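Local atomic coordinates of squalene synthase HpnC (Alicyclobacillus acidocaldarius subsp. acidocaldarius, PDB entry 4HD1), a protein that probably takes part in making squalene from prenyl diphosphates, as a member of the squalene/phytoene synthase family. Residues R78-E83 with F94-C99; E126-Y131 with R182-R187; D152-L157 with E231-P236. All blocks are in the same frame, centred on the assembly; numbering follows the deposited sequence. Where two conformers were deposited one is given.

Followed from the N terminus, the all-helical chain first closes contact 1, where helix 65-81 and helix 87-99 meet; ten residues, mostly the start of helix 87-99, separate the two segments. Contact 2 opens next, on helix 125-135, and before it closes contact 3 opens at the start of helix 152-172. The loop segment 182-187 then completes contact 2, and the loop 231-236 completes contact 3, so these two long closures cross, whereas contact 1 stands in series with both. Contacts 1 and 2 lie on opposite sides of the chain's centre, their own centres 34 Å apart. Together they illustrate local helix pairing and long-range pinning of loops onto helices.

Contact 1: residues R78-E83 with F94-C99; sequences RAFAGE and FTIATC
Helix 65-81, near its C-terminal end, runs past helix 87-99 with the CA atoms of F80 and I96 7.1 Å apart, the nearest backbone approach between the two segments. One phenylalanine and one isoleucine make nearly all of the contact. I96 points at the opposing segment and lays its CG2 methyl over one face of the F80 ring, 3.7 Å from the centroid and 23° off the normal, a CH-pi contact displaced toward the rim carbon CE1. The shortest approach, I96 CG2 to F80 CE1, is 3.4 Å. A chi1 of -55° sets CG1 of I96 beside the backbone N and leaves CG2 anti to it; CG1 in turn brings CD1 to the same side of the ring, out by the rim, 3.7 Å from F80 CE2. The two side chains cross at about a right angle. Replacing the ring of F80 by the methyl of an alanine is likely to leave both I96 branches without the surface they pack on and to open a gap between the helices. Just beyond, the helix ends: G82 is the first residue to take positive phi, and the bond from E83 N to R78 O, 2.9 Å long, spans it. Outside the pair, F80 touches M103, while T95 hydrogen-bonds to H43 and S46 of helix 41-56. The arrangement is a packing of two consecutive helices near their C-terminal ends, through an aromatic-aliphatic pair, within the all-helical fold of the squalene/phytoene synthase family.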
# COMPACT_ATOMS: atom_id res chain seq x y z
N ARG A 78 12.98 -16.84 6.76
CA ARG A 78 13.12 -18.23 6.35
C ARG A 78 12.86 -18.40 4.86
O ARG A 78 13.51 -19.22 4.19
CB ARG A 78 12.21 -19.15 7.17
CG ARG A 78 12.85 -19.66 8.45
CD ARG A 78 12.00 -20.72 9.14
NE ARG A 78 11.18 -20.14 10.20
CZ ARG A 78 9.86 -19.98 10.15
NH1 ARG A 78 9.16 -20.36 9.09
NH2 ARG A 78 9.23 -19.44 11.19
N ALA A 79 11.91 -17.63 4.33
CA ALA A 79 11.58 -17.67 2.91
C ALA A 79 12.71 -17.11 2.04
O ALA A 79 12.83 -17.48 0.87
CB ALA A 79 10.28 -16.94 2.65
N PHE A 80 13.54 -16.24 2.61
CA PHE A 80 14.75 -15.75 1.94
C PHE A 80 15.94 -16.68 2.12
O PHE A 80 16.94 -16.57 1.40
CB PHE A 80 15.12 -14.36 2.46
CG PHE A 80 14.45 -13.25 1.71
CD1 PHE A 80 15.14 -12.55 0.72
CD2 PHE A 80 13.13 -12.91 1.98
CE1 PHE A 80 14.52 -11.53 0.02
CE2 PHE A 80 12.51 -11.89 1.28
CZ PHE A 80 13.20 -11.20 0.30
N ALA A 81 15.84 -17.59 3.09
CA ALA A 81 16.90 -18.56 3.35
C ALA A 81 16.63 -19.89 2.63
O ALA A 81 17.47 -20.79 2.65
CB ALA A 81 17.06 -18.78 4.85
N GLY A 82 15.46 -20.00 2.00
CA GLY A 82 15.08 -21.22 1.29
C GLY A 82 14.57 -22.31 2.21
O GLY A 82 14.75 -23.49 1.94
N GLU A 83 13.93 -21.91 3.30
CA GLU A 83 13.42 -22.85 4.29
C GLU A 83 12.03 -22.47 4.82
O GLU A 83 11.75 -22.57 6.02
CB GLU A 83 14.43 -23.02 5.44
CG GLU A 83 14.94 -21.70 6.00
CD GLU A 83 16.22 -21.86 6.81
OE1 GLU A 83 16.95 -22.85 6.60
OE2 GLU A 83 16.49 -20.98 7.66
N PHE A 94 9.64 -19.06 -3.86
CA PHE A 94 9.87 -19.20 -5.28
C PHE A 94 9.86 -17.83 -5.96
O PHE A 94 10.78 -17.51 -6.72
CB PHE A 94 8.83 -20.12 -5.92
CG PHE A 94 9.04 -20.33 -7.39
CD1 PHE A 94 10.11 -21.11 -7.85
CD2 PHE A 94 8.17 -19.76 -8.32
CE1 PHE A 94 10.31 -21.31 -9.21
CE2 PHE A 94 8.37 -19.96 -9.68
CZ PHE A 94 9.44 -20.73 -10.12
N THR A 95 8.83 -17.03 -5.66
CA THR A 95 8.72 -15.66 -6.16
C THR A 95 9.95 -14.80 -5.83
O THR A 95 10.52 -14.18 -6.73
CB THR A 95 7.42 -14.99 -5.68
OG1 THR A 95 6.29 -15.64 -6.29
CG2 THR A 95 7.40 -13.52 -6.03
N ILE A 96 10.36 -14.78 -4.56
CA ILE A 96 11.57 -14.06 -4.15
C ILE A 96 12.71 -14.39 -5.11
O ILE A 96 13.34 -13.48 -5.66
CB ILE A 96 12.06 -14.44 -2.72
CG1 ILE A 96 10.98 -14.26 -1.63
CG2 ILE A 96 13.36 -13.71 -2.38
CD1 ILE A 96 10.39 -12.88 -1.53
N ALA A 97 12.97 -15.68 -5.29
CA ALA A 97 14.12 -16.14 -6.06
C ALA A 97 13.98 -15.85 -7.56
O ALA A 97 14.91 -15.34 -8.17
CB ALA A 97 14.37 -17.62 -5.82
N THR A 98 12.82 -16.16 -8.13
CA THR A 98 12.55 -16.00 -9.55
C THR A 98 12.62 -14.53 -9.99
O THR A 98 13.14 -14.24 -11.06
CB THR A 98 11.17 -16.59 -9.92
OG1 THR A 98 11.07 -17.91 -9.38
CG2 THR A 98 10.99 -16.66 -11.43
N CYS A 99 12.11 -13.63 -9.16
CA CYS A 99 12.06 -12.21 -9.51
C CYS A 99 13.21 -11.42 -8.88
O CYS A 99 13.29 -10.20 -9.06
CB CYS A 99 10.72 -11.60 -9.09
SG CYS A 99 9.30 -12.41 -9.84

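Contact 2: residues E126-Y131 with R182-R187; sequences EDLRDY and RIYVPR
The rings of Y131 and Y184 lie nearly parallel, their planes 17° apart, yet slid so far past one another that they barely overlap. Their centroids are 6.0 Å apart. The closest atoms, Y131 CE2 and Y184 CE1, approach to 3.9 Å. The Y184 ring also meets L128, whose CD1 comes to 4.1 Å from Y184 CD1, and it stacks with H170 of helix 152-172. At its polar end, Y184 OH hydrogen-bonds to D116. L128 crosses Y184 at about a right angle. Because its CG is anti to the backbone N (chi1 -177°), the leucine extends from the helix and presents both methyls to the loop: CD1 to the tyrosine ring, CD2 to the backbone, 3.4 Å from Y184 O and 4.3 Å from P186 CG. No hydrogen bond links the two segments, so the junction is apolar and buried, with polar anchoring supplied from elsewhere. R182, for instance, bonds through NH1 to D116 O, and P186 holds the N-cap position ahead of helix 187-191. In the helical bundle of this terpene-synthase-like fold, the contact packs the linker between helices 174-179 and 187-191 against helix 125-135. Y184 touches D177 of the preceding helix, an aspartate whose sequence surroundings are consistent with the second aspartate-rich motif of squalene/phytoene synthases, so the loop probably directly follows that motif.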
# COMPACT_ATOMS: atom_id res chain seq x y z
N GLU A 126 5.66 15.54 7.26
CA GLU A 126 6.83 14.66 7.22
C GLU A 126 6.59 13.33 7.94
O GLU A 126 7.06 12.29 7.49
CB GLU A 126 8.07 15.35 7.81
CG GLU A 126 8.72 16.38 6.89
CD GLU A 126 7.91 17.66 6.75
OE1 GLU A 126 7.35 18.16 7.76
OE2 GLU A 126 7.83 18.19 5.62
N ASP A 127 5.85 13.38 9.05
CA ASP A 127 5.48 12.18 9.79
C ASP A 127 4.55 11.28 8.99
O ASP A 127 4.74 10.07 8.95
CB ASP A 127 4.84 12.54 11.14
CG ASP A 127 5.79 13.29 12.06
OD1 ASP A 127 7.02 13.19 11.87
OD2 ASP A 127 5.31 13.98 12.98
N LEU A 128 3.55 11.88 8.34
CA LEU A 128 2.63 11.13 7.49
C LEU A 128 3.37 10.54 6.28
O LEU A 128 3.24 9.34 5.99
CB LEU A 128 1.45 11.99 7.05
CG LEU A 128 0.39 11.27 6.20
CD1 LEU A 128 -0.15 10.05 6.92
CD2 LEU A 128 -0.74 12.21 5.81
N ARG A 129 4.15 11.37 5.60
CA ARG A 129 5.01 10.92 4.51
C ARG A 129 5.84 9.71 4.96
O ARG A 129 5.91 8.71 4.26
CB ARG A 129 5.93 12.05 4.04
CG ARG A 129 6.88 11.69 2.92
CD ARG A 129 6.42 12.27 1.59
NE ARG A 129 7.41 12.00 0.55
CZ ARG A 129 7.53 12.68 -0.59
NH1 ARG A 129 6.72 13.70 -0.85
NH2 ARG A 129 8.46 12.35 -1.46
N ASP A 130 6.44 9.81 6.14
CA ASP A 130 7.30 8.75 6.67
C ASP A 130 6.55 7.42 6.89
O ASP A 130 7.09 6.35 6.62
CB ASP A 130 8.00 9.18 7.95
CG ASP A 130 9.34 8.51 8.12
OD1 ASP A 130 9.47 7.68 9.04
OD2 ASP A 130 10.25 8.80 7.32
N TYR A 131 5.31 7.51 7.37
CA TYR A 131 4.46 6.33 7.50
C TYR A 131 4.24 5.67 6.14
O TYR A 131 4.35 4.44 6.02
CB TYR A 131 3.12 6.70 8.16
CG TYR A 131 2.10 5.57 8.17
CD1 TYR A 131 2.39 4.34 8.78
CD2 TYR A 131 0.84 5.73 7.59
CE1 TYR A 131 1.47 3.31 8.79
CE2 TYR A 131 -0.10 4.71 7.60
CZ TYR A 131 0.22 3.50 8.20
OH TYR A 131 -0.71 2.48 8.21
N ARG A 182 -8.39 6.98 14.84
CA ARG A 182 -7.21 7.51 14.15
C ARG A 182 -7.50 8.74 13.31
O ARG A 182 -8.54 8.84 12.66
CB ARG A 182 -6.60 6.46 13.22
CG ARG A 182 -6.06 5.25 13.93
CD ARG A 182 -5.83 4.12 12.95
NE ARG A 182 -5.47 2.91 13.68
CZ ARG A 182 -4.28 2.71 14.23
NH1 ARG A 182 -3.32 3.63 14.14
NH2 ARG A 182 -4.04 1.58 14.89
N ILE A 183 -6.55 9.67 13.32
CA ILE A 183 -6.57 10.82 12.43
C ILE A 183 -5.22 10.94 11.73
O ILE A 183 -4.17 11.01 12.39
CB ILE A 183 -6.92 12.13 13.16
CG1 ILE A 183 -8.23 11.98 13.95
CG2 ILE A 183 -6.99 13.29 12.17
CD1 ILE A 183 -8.51 13.09 14.95
N TYR A 184 -5.25 10.95 10.40
CA TYR A 184 -4.05 11.02 9.57
C TYR A 184 -3.74 12.43 9.10
O TYR A 184 -2.61 12.71 8.66
CB TYR A 184 -4.17 10.06 8.38
CG TYR A 184 -4.13 8.61 8.80
CD1 TYR A 184 -2.92 7.98 9.09
CD2 TYR A 184 -5.30 7.86 8.93
CE1 TYR A 184 -2.87 6.65 9.49
CE2 TYR A 184 -5.27 6.53 9.32
CZ TYR A 184 -4.05 5.93 9.60
OH TYR A 184 -4.00 4.60 10.00
N VAL A 185 -4.72 13.33 9.17
CA VAL A 185 -4.50 14.73 8.81
C VAL A 185 -3.44 15.30 9.76
O VAL A 185 -3.61 15.22 10.97
CB VAL A 185 -5.79 15.57 8.90
CG1 VAL A 185 -5.55 16.96 8.35
CG2 VAL A 185 -6.92 14.91 8.13
N PRO A 186 -2.33 15.83 9.21
CA PRO A 186 -1.26 16.34 10.08
C PRO A 186 -1.72 17.50 10.97
O PRO A 186 -2.47 18.37 10.51
CB PRO A 186 -0.19 16.79 9.08
CG PRO A 186 -0.45 15.98 7.86
CD PRO A 186 -1.94 15.86 7.79
N ARG A 187 -1.24 17.50 12.21
CA ARG A 187 -1.62 18.49 13.22
C ARG A 187 -1.19 19.91 12.83
O ARG A 187 -1.96 20.86 13.01
CB ARG A 187 -1.03 18.11 14.60
CG ARG A 187 -1.91 18.49 15.79
CD ARG A 187 -1.19 18.32 17.13
NE ARG A 187 -1.64 17.15 17.88
CZ ARG A 187 -1.25 15.91 17.63
NH1 ARG A 187 -0.40 15.66 16.65
NH2 ARG A 187 -1.72 14.91 18.37

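Contact 3: residues D152-L157 with E231-P236; sequences DERARL and ESLVPP
R154 sends its chain out with CG anti to its own carbonyl carbon (chi1 -75°) and then bends at chi3 (-76°), which swings the guanidinium round to the backbone of L233. L233 likewise has CG anti to its carbonyl carbon, and this turns its methyl CD1 back toward the helix that carries R154. The result is a single hydrogen bond across the segments, R154 NH1 to L233 O at 2.8 Å. The carbonyl meets the guanidinium at its edge and near its plane, and the donor stands almost in line with the C=O bond (174°), although the bond is somewhat bent at the hydrogen. Below the polar head, the arginine's methylenes serve as an apolar arm: R154 CD lies 3.9 Å from L233 CB and 4.3 Å from V234 CG1. One turn further along, L157 meets the same leucine by its methyls, CD1 to L233 CD1 at 3.7 Å, the two side chains crossing at about a right angle. L233 is therefore held by a bond on its carbonyl and by hydrocarbon contacts on its side chain. R154 NH2 forms a salt bridge with D151, just before the helix, which probably helps to fix the rotation of the guanidinium. P235 stands at the N-cap of helix 236-257, whose L242 and A239 touch V234. What emerges is an arginine-to-carbonyl hydrogen bond backed by apolar contacts, joining the loop between helices 207-227 and 236-257 to the start of helix 152-172 in the all-helical fold.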
# COMPACT_ATOMS: atom_id res chain seq x y z
N ASP A 152 16.88 2.47 -8.28
CA ASP A 152 16.62 3.63 -7.42
C ASP A 152 15.81 4.73 -8.09
O ASP A 152 14.96 5.35 -7.45
CB ASP A 152 17.93 4.21 -6.87
CG ASP A 152 18.65 3.25 -5.93
OD1 ASP A 152 18.13 2.15 -5.66
OD2 ASP A 152 19.76 3.60 -5.47
N GLU A 153 16.06 4.96 -9.38
CA GLU A 153 15.36 6.01 -10.09
C GLU A 153 13.86 5.70 -10.22
O GLU A 153 13.01 6.53 -9.87
CB GLU A 153 15.99 6.26 -11.47
CG GLU A 153 15.37 7.42 -12.23
CD GLU A 153 15.52 8.76 -11.53
OE1 GLU A 153 16.22 8.85 -10.50
OE2 GLU A 153 14.94 9.75 -12.03
N ARG A 154 13.55 4.50 -10.71
CA ARG A 154 12.17 4.09 -10.91
C ARG A 154 11.43 3.85 -9.59
O ARG A 154 10.23 4.13 -9.50
CB ARG A 154 12.11 2.88 -11.84
CG ARG A 154 12.36 3.28 -13.28
CD ARG A 154 12.26 2.11 -14.24
NE ARG A 154 13.45 1.27 -14.18
CZ ARG A 154 13.75 0.34 -15.09
NH1 ARG A 154 12.97 0.14 -16.14
NH2 ARG A 154 14.86 -0.38 -14.93
N ALA A 155 12.14 3.39 -8.57
CA ALA A 155 11.58 3.25 -7.22
C ALA A 155 11.14 4.61 -6.68
O ALA A 155 10.05 4.74 -6.11
CB ALA A 155 12.57 2.59 -6.28
N ARG A 156 11.98 5.62 -6.89
CA ARG A 156 11.71 6.99 -6.45
C ARG A 156 10.40 7.50 -7.05
O ARG A 156 9.57 8.05 -6.34
CB ARG A 156 12.90 7.89 -6.84
CG ARG A 156 12.88 9.29 -6.24
CD ARG A 156 14.05 10.14 -6.74
NE ARG A 156 14.11 10.27 -8.20
CZ ARG A 156 13.35 11.08 -8.93
NH1 ARG A 156 12.42 11.85 -8.36
NH2 ARG A 156 13.50 11.12 -10.25
N LEU A 157 10.21 7.28 -8.35
CA LEU A 157 8.98 7.66 -9.04
C LEU A 157 7.78 6.82 -8.59
O LEU A 157 6.66 7.34 -8.45
CB LEU A 157 9.18 7.54 -10.55
CG LEU A 157 10.30 8.39 -11.15
CD1 LEU A 157 10.58 7.94 -12.58
CD2 LEU A 157 9.93 9.87 -11.12
N GLU A 231 5.55 5.77 -15.98
CA GLU A 231 4.82 5.18 -17.10
C GLU A 231 5.61 5.13 -18.41
O GLU A 231 5.29 4.32 -19.28
CB GLU A 231 3.47 5.90 -17.30
CG GLU A 231 2.51 5.66 -16.14
CD GLU A 231 1.38 6.67 -16.07
OE1 GLU A 231 1.03 7.28 -17.11
OE2 GLU A 231 0.83 6.86 -14.96
N SER A 232 6.63 5.97 -18.56
CA SER A 232 7.45 5.95 -19.78
C SER A 232 8.69 5.07 -19.67
O SER A 232 9.49 5.01 -20.60
CB SER A 232 7.88 7.37 -20.17
OG SER A 232 6.77 8.25 -20.18
N LEU A 233 8.86 4.40 -18.53
CA LEU A 233 10.12 3.72 -18.22
C LEU A 233 9.96 2.22 -17.94
O LEU A 233 10.90 1.56 -17.48
CB LEU A 233 10.80 4.39 -17.01
CG LEU A 233 10.98 5.92 -17.02
CD1 LEU A 233 11.64 6.39 -15.73
CD2 LEU A 233 11.79 6.37 -18.22
N VAL A 234 8.77 1.69 -18.23
CA VAL A 234 8.44 0.30 -17.90
C VAL A 234 7.75 -0.40 -19.08
O VAL A 234 7.29 0.29 -20.00
CB VAL A 234 7.56 0.22 -16.62
CG1 VAL A 234 8.31 0.77 -15.43
CG2 VAL A 234 6.24 0.96 -16.81
N PRO A 235 7.68 -1.75 -19.07
CA PRO A 235 6.93 -2.44 -20.13
C PRO A 235 5.48 -1.91 -20.22
O PRO A 235 4.92 -1.53 -19.19
CB PRO A 235 6.95 -3.90 -19.67
CG PRO A 235 8.19 -4.02 -18.84
CD PRO A 235 8.31 -2.70 -18.13
N PRO A 236 4.91 -1.86 -21.44
CA PRO A 236 3.56 -1.27 -21.63
C PRO A 236 2.45 -1.86 -20.73
O PRO A 236 1.54 -1.14 -20.31
CB PRO A 236 3.25 -1.50 -23.12
CG PRO A 236 4.49 -2.04 -23.75
CD PRO A 236 5.57 -2.20 -22.71